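Local coordinates for Lmo2470 protein (Listeria monocytogenes EGD-e, PDB 5HL3) that is an internalin with leucine-rich repeats that interacts with the host protein afadin and facilitates crossing of the basement membrane, at residues S264-N275 and G350-N361. Numbering follows the deposited sequence. Where two conformers were deposited one is given.
Sequences SQNGELPDQTIN and GVCSYDWNVTIN. With CA (calcium ion), chain H.
Q265-E268 and Q272-I274 form the edge of the mixed sheet that follows the leucine-rich repeats. They run parallel to the C-terminal strand, which pairs antiparallel with 334-345 on its other side. Backbone bonds alternate, such as S353 N to Q265 O and L269 N to D355 O. The ladder breaks between E268 and Q272 and resumes one residue out of step, P270 being the extra residue. A water bridges the break. It donates hydrogen bonds to L269 O and D271 OD1 and accepts one from N357 N, 2.9 Å from the water oxygen.

G267 has no side chain, and the Y354 ring lies close to its backbone, with Y354 CD2 3.4 Å from G267 CA. Y354 OH touches Q265 CG at 3.2 Å and bonds to L249 O. Q265 OE1 bonds to L249 N. These bonds tie the repeats to a DUF3244 domain, probably immunoglobulin-like, as in the E-set clan. L269 CD1 touches both Y354 CB and W356 CE3, each at 4.0 Å. W356 CD1 meets P270 O at 3.6 Å. I274 CG1, set between its backbone N and carbonyl carbon (chi1 70°), meets I360 CG1 at 3.9 Å.

The face of N266, S353 and D355, opposite that of Y354 and I274, carries a calcium ion. S353 OG and D355 OD1 bind it at 2.4 and 2.3 Å, together with D339 and four waters. One of these waters accepts a hydrogen bond from N266 ND2, which joins the edge strand to the second shell.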
loop_
_atom_site.group_PDB
_atom_site.type_symbol
_atom_site.label_atom_id
_atom_site.label_comp_id
_atom_site.label_asym_id
_atom_site.label_seq_id
_atom_site.Cartn_x
_atom_site.Cartn_y
_atom_site.Cartn_z
ATOM N N SER A 264 3.655 -18.117 -2.849
ATOM C CA SER A 264 3.924 -18.506 -1.466
ATOM C C SER A 264 2.707 -18.252 -0.598
ATOM O O SER A 264 1.944 -17.290 -0.812
ATOM C CB SER A 264 5.109 -17.738 -0.898
ATOM O OG SER A 264 6.306 -18.143 -1.532
ATOM N N GLN A 265 2.515 -19.137 0.367
ATOM C CA GLN A 265 1.375 -19.048 1.296
ATOM C C GLN A 265 1.669 -19.935 2.474
ATOM O O GLN A 265 2.392 -20.910 2.333
ATOM C CB GLN A 265 0.086 -19.498 0.570
ATOM C CG GLN A 265 -1.244 -18.999 1.137
ATOM C CD GLN A 265 -1.635 -17.551 0.838
ATOM O OE1 GLN A 265 -2.660 -17.084 1.333
ATOM N NE2 GLN A 265 -0.865 -16.865 0.018
ATOM N N ASN A 266 1.125 -19.599 3.615
ATOM C CA ASN A 266 1.274 -20.399 4.812
ATOM C C ASN A 266 -0.107 -20.610 5.425
ATOM O O ASN A 266 -1.114 -20.035 4.975
ATOM C CB ASN A 266 2.257 -19.748 5.768
ATOM C CG ASN A 266 3.647 -19.665 5.198
ATOM O OD1 ASN A 266 3.967 -18.783 4.409
ATOM N ND2 ASN A 266 4.475 -20.632 5.538
ATOM N N GLY A 267 -0.245 -21.578 6.314
ATOM C CA GLY A 267 -1.512 -21.739 6.964
ATOM C C GLY A 267 -1.485 -22.770 8.046
ATOM O O GLY A 267 -0.505 -23.502 8.199
ATOM N N GLU A 268 -2.576 -22.803 8.789
ATOM C CA GLU A 268 -2.772 -23.747 9.889
ATOM C C GLU A 268 -4.012 -24.564 9.584
ATOM O O GLU A 268 -5.064 -24.009 9.199
ATOM C CB GLU A 268 -2.976 -23.003 11.215
ATOM C CG GLU A 268 -1.866 -22.046 11.626
ATOM C CD GLU A 268 -0.525 -22.689 12.008
ATOM O OE1 GLU A 268 -0.476 -23.678 12.789
ATOM O OE2 GLU A 268 0.506 -22.125 11.607
ATOM N N LEU A 269 -3.888 -25.878 9.731
ATOM C CA LEU A 269 -5.011 -26.792 9.524
ATOM C C LEU A 269 -5.547 -27.290 10.880
ATOM O O LEU A 269 -4.924 -27.067 11.922
ATOM C CB LEU A 269 -4.611 -27.943 8.589
ATOM C CG LEU A 269 -3.883 -27.513 7.325
ATOM C CD1 LEU A 269 -3.545 -28.710 6.468
ATOM C CD2 LEU A 269 -4.727 -26.509 6.561
ATOM N N PRO A 270 -6.705 -27.965 10.883
ATOM C CA PRO A 270 -7.267 -28.372 12.172
ATOM C C PRO A 270 -6.447 -29.413 12.945
ATOM O O PRO A 270 -5.756 -30.250 12.355
ATOM C CB PRO A 270 -8.642 -28.966 11.762
ATOM C CG PRO A 270 -8.966 -28.266 10.483
ATOM C CD PRO A 270 -7.648 -28.230 9.779
ATOM N N ASP A 271 -6.515 -29.331 14.270
ATOM C CA ASP A 271 -5.928 -30.363 15.123
ATOM C C ASP A 271 -6.571 -31.716 14.781
ATOM O O ASP A 271 -7.761 -31.781 14.497
ATOM C CB ASP A 271 -6.202 -30.095 16.617
ATOM C CG ASP A 271 -5.612 -28.798 17.137
ATOM O OD1 ASP A 271 -4.634 -28.277 16.578
ATOM O OD2 ASP A 271 -6.176 -28.281 18.127
ATOM N N GLN A 272 -5.786 -32.776 14.862
ATOM C CA GLN A 272 -6.328 -34.123 14.745
ATOM C C GLN A 272 -5.833 -35.023 15.861
ATOM O O GLN A 272 -4.742 -34.844 16.378
ATOM C CB GLN A 272 -5.953 -34.752 13.415
ATOM C CG GLN A 272 -6.571 -34.077 12.222
ATOM C CD GLN A 272 -6.443 -34.932 10.968
ATOM O OE1 GLN A 272 -6.676 -36.148 11.008
ATOM N NE2 GLN A 272 -6.068 -34.310 9.857
ATOM N N THR A 273 -6.671 -35.992 16.213
ATOM C CA THR A 273 -6.340 -37.059 17.155
ATOM C C THR A 273 -6.496 -38.390 16.407
ATOM O O THR A 273 -7.558 -38.648 15.828
ATOM C CB THR A 273 -7.241 -37.011 18.400
ATOM O OG1 THR A 273 -7.048 -35.745 19.050
ATOM C CG2 THR A 273 -6.912 -38.154 19.357
ATOM N N ILE A 274 -5.436 -39.198 16.373
ATOM C CA ILE A 274 -5.463 -40.478 15.682
ATOM C C ILE A 274 -4.890 -41.549 16.589
ATOM O O ILE A 274 -4.306 -41.261 17.635
ATOM C CB ILE A 274 -4.654 -40.427 14.349
ATOM C CG1 ILE A 274 -3.142 -40.313 14.616
ATOM C CG2 ILE A 274 -5.144 -39.295 13.470
ATOM C CD1 ILE A 274 -2.281 -40.169 13.376
ATOM N N ASN A 275 -5.058 -42.798 16.191
ATOM C CA ASN A 275 -4.508 -43.910 16.957
ATOM C C ASN A 275 -3.185 -44.322 16.372
ATOM O O ASN A 275 -2.954 -44.177 15.178
ATOM C CB ASN A 275 -5.477 -45.086 16.955
ATOM C CG ASN A 275 -6.768 -44.760 17.675
ATOM O OD1 ASN A 275 -6.756 -44.285 18.813
ATOM N ND2 ASN A 275 -7.891 -44.980 17.001
ATOM N N GLY A 350 10.468 -19.425 -2.623
ATOM C CA GLY A 350 9.025 -19.587 -2.458
ATOM C C GLY A 350 8.607 -20.973 -1.993
ATOM O O GLY A 350 9.265 -21.962 -2.314
ATOM N N VAL A 351 7.494 -21.039 -1.285
ATOM C CA VAL A 351 6.894 -22.310 -0.881
ATOM C C VAL A 351 5.495 -22.049 -0.342
ATOM O O VAL A 351 5.214 -20.975 0.167
ATOM C CB VAL A 351 7.751 -23.056 0.187
ATOM C CG1 VAL A 351 7.789 -22.301 1.492
ATOM C CG2 VAL A 351 7.256 -24.474 0.410
ATOM N N CYS A 352 4.623 -23.052 -0.481
ATOM C CA CYS A 352 3.317 -23.083 0.159
ATOM C C CYS A 352 3.385 -24.140 1.255
ATOM O O CYS A 352 3.656 -25.297 0.962
ATOM C CB CYS A 352 2.207 -23.375 -0.846
ATOM S SG CYS A 352 1.913 -22.038 -2.036
ATOM N N SER A 353 3.193 -23.745 2.516
ATOM C CA SER A 353 3.442 -24.645 3.657
ATOM C C SER A 353 2.353 -24.537 4.696
ATOM O O SER A 353 1.989 -23.445 5.111
ATOM C CB SER A 353 4.778 -24.255 4.305
ATOM O OG SER A 353 5.016 -24.985 5.509
ATOM N N TYR A 354 1.817 -25.689 5.095
ATOM C CA TYR A 354 0.669 -25.788 6.001
ATOM C C TYR A 354 1.001 -26.690 7.165
ATOM O O TYR A 354 1.398 -27.831 6.965
ATOM C CB TYR A 354 -0.576 -26.269 5.232
ATOM C CG TYR A 354 -0.998 -25.215 4.240
ATOM C CD1 TYR A 354 -0.398 -25.121 2.989
ATOM C CD2 TYR A 354 -1.888 -24.223 4.623
ATOM C CE1 TYR A 354 -0.728 -24.083 2.132
ATOM C CE2 TYR A 354 -2.241 -23.203 3.753
ATOM C CZ TYR A 354 -1.635 -23.123 2.534
ATOM O OH TYR A 354 -1.922 -22.062 1.667
ATOM N N ASP A 355 0.726 -26.206 8.369
ATOM C CA ASP A 355 1.079 -26.888 9.603
ATOM C C ASP A 355 -0.158 -27.324 10.368
ATOM O O ASP A 355 -1.178 -26.635 10.319
ATOM C CB ASP A 355 1.813 -25.916 10.520
ATOM C CG ASP A 355 3.055 -25.350 9.928
ATOM O OD1 ASP A 355 3.536 -25.810 8.880
ATOM O OD2 ASP A 355 3.559 -24.417 10.564
ATOM N N TRP A 356 -0.040 -28.383 11.167
ATOM C CA TRP A 356 -1.121 -28.750 12.100
ATOM C C TRP A 356 -0.559 -29.642 13.171
ATOM O O TRP A 356 0.505 -30.227 13.016
ATOM C CB TRP A 356 -2.335 -29.385 11.383
ATOM C CG TRP A 356 -2.152 -30.797 10.873
ATOM C CD1 TRP A 356 -2.662 -31.931 11.434
ATOM C CD2 TRP A 356 -1.476 -31.222 9.671
ATOM N NE1 TRP A 356 -2.330 -33.030 10.686
ATOM C CE2 TRP A 356 -1.600 -32.617 9.603
ATOM C CE3 TRP A 356 -0.763 -30.567 8.673
ATOM C CZ2 TRP A 356 -1.045 -33.363 8.584
ATOM C CZ3 TRP A 356 -0.219 -31.327 7.643
ATOM C CH2 TRP A 356 -0.348 -32.710 7.628
ATOM N N ASN A 357 -1.297 -29.729 14.261
ATOM C CA ASN A 357 -0.910 -30.560 15.409
ATOM C C ASN A 357 -1.680 -31.856 15.433
ATOM O O ASN A 357 -2.882 -31.890 15.187
ATOM C CB ASN A 357 -1.142 -29.800 16.726
ATOM C CG ASN A 357 -0.213 -28.624 16.905
ATOM O OD1 ASN A 357 0.868 -28.576 16.307
ATOM N ND2 ASN A 357 -0.635 -27.641 17.704
ATOM N N VAL A 358 -0.969 -32.937 15.737
ATOM C CA VAL A 358 -1.556 -34.265 15.795
ATOM C C VAL A 358 -1.250 -34.896 17.154
ATOM O O VAL A 358 -0.096 -34.874 17.613
ATOM C CB VAL A 358 -0.990 -35.194 14.689
ATOM C CG1 VAL A 358 -1.581 -36.592 14.751
ATOM C CG2 VAL A 358 -1.243 -34.579 13.319
ATOM N N THR A 359 -2.299 -35.431 17.788
ATOM C CA THR A 359 -2.176 -36.228 18.992
ATOM C C THR A 359 -2.310 -37.686 18.537
ATOM O O THR A 359 -3.305 -38.072 17.926
ATOM C CB THR A 359 -3.279 -35.896 20.027
ATOM O OG1 THR A 359 -3.237 -34.495 20.365
ATOM C CG2 THR A 359 -3.115 -36.766 21.311
ATOM N N ILE A 360 -1.290 -38.494 18.826
ATOM C CA ILE A 360 -1.334 -39.935 18.554
ATOM C C ILE A 360 -1.512 -40.678 19.874
ATOM O O ILE A 360 -0.693 -40.564 20.777
ATOM C CB ILE A 360 -0.062 -40.431 17.829
ATOM C CG1 ILE A 360 0.140 -39.599 16.561
ATOM C CG2 ILE A 360 -0.177 -41.919 17.524
ATOM C CD1 ILE A 360 1.224 -40.076 15.618
ATOM N N ASN A 361 -2.602 -41.420 19.980
ATOM C CA ASN A 361 -2.874 -42.216 21.187
ATOM C C ASN A 361 -2.529 -43.671 21.025
ATOM O O ASN A 361 -2.638 -44.221 19.940
ATOM C CB ASN A 361 -4.339 -42.073 21.565
ATOM C CG ASN A 361 -4.654 -40.707 22.102
ATOM O OD1 ASN A 361 -3.894 -40.162 22.911
ATOM N ND2 ASN A 361 -5.780 -40.150 21.693
ATOM O OXT ASN A 361 -2.182 -44.337 22.014
HETATM CA CA CA H . 5.427 -24.878 7.857
HETATM O O HOH W 1 6.113 -19.332 2.314
HETATM O O HOH W 2 3.947 -22.955 7.319
HETATM O O HOH W 3 2.546 -22.811 12.827
HETATM O O HOH W 4 -3.510 -27.824 14.198
HETATM O O HOH W 5 -4.455 -32.931 18.546
HETATM O O HOH W 6 -7.388 -41.637 19.964
HETATM O O HOH W 7 5.892 -23.286 9.604
HETATM O O HOH W 8 7.423 -24.099 7.011
HETATM O O HOH W 9 6.856 -26.009 9.465
#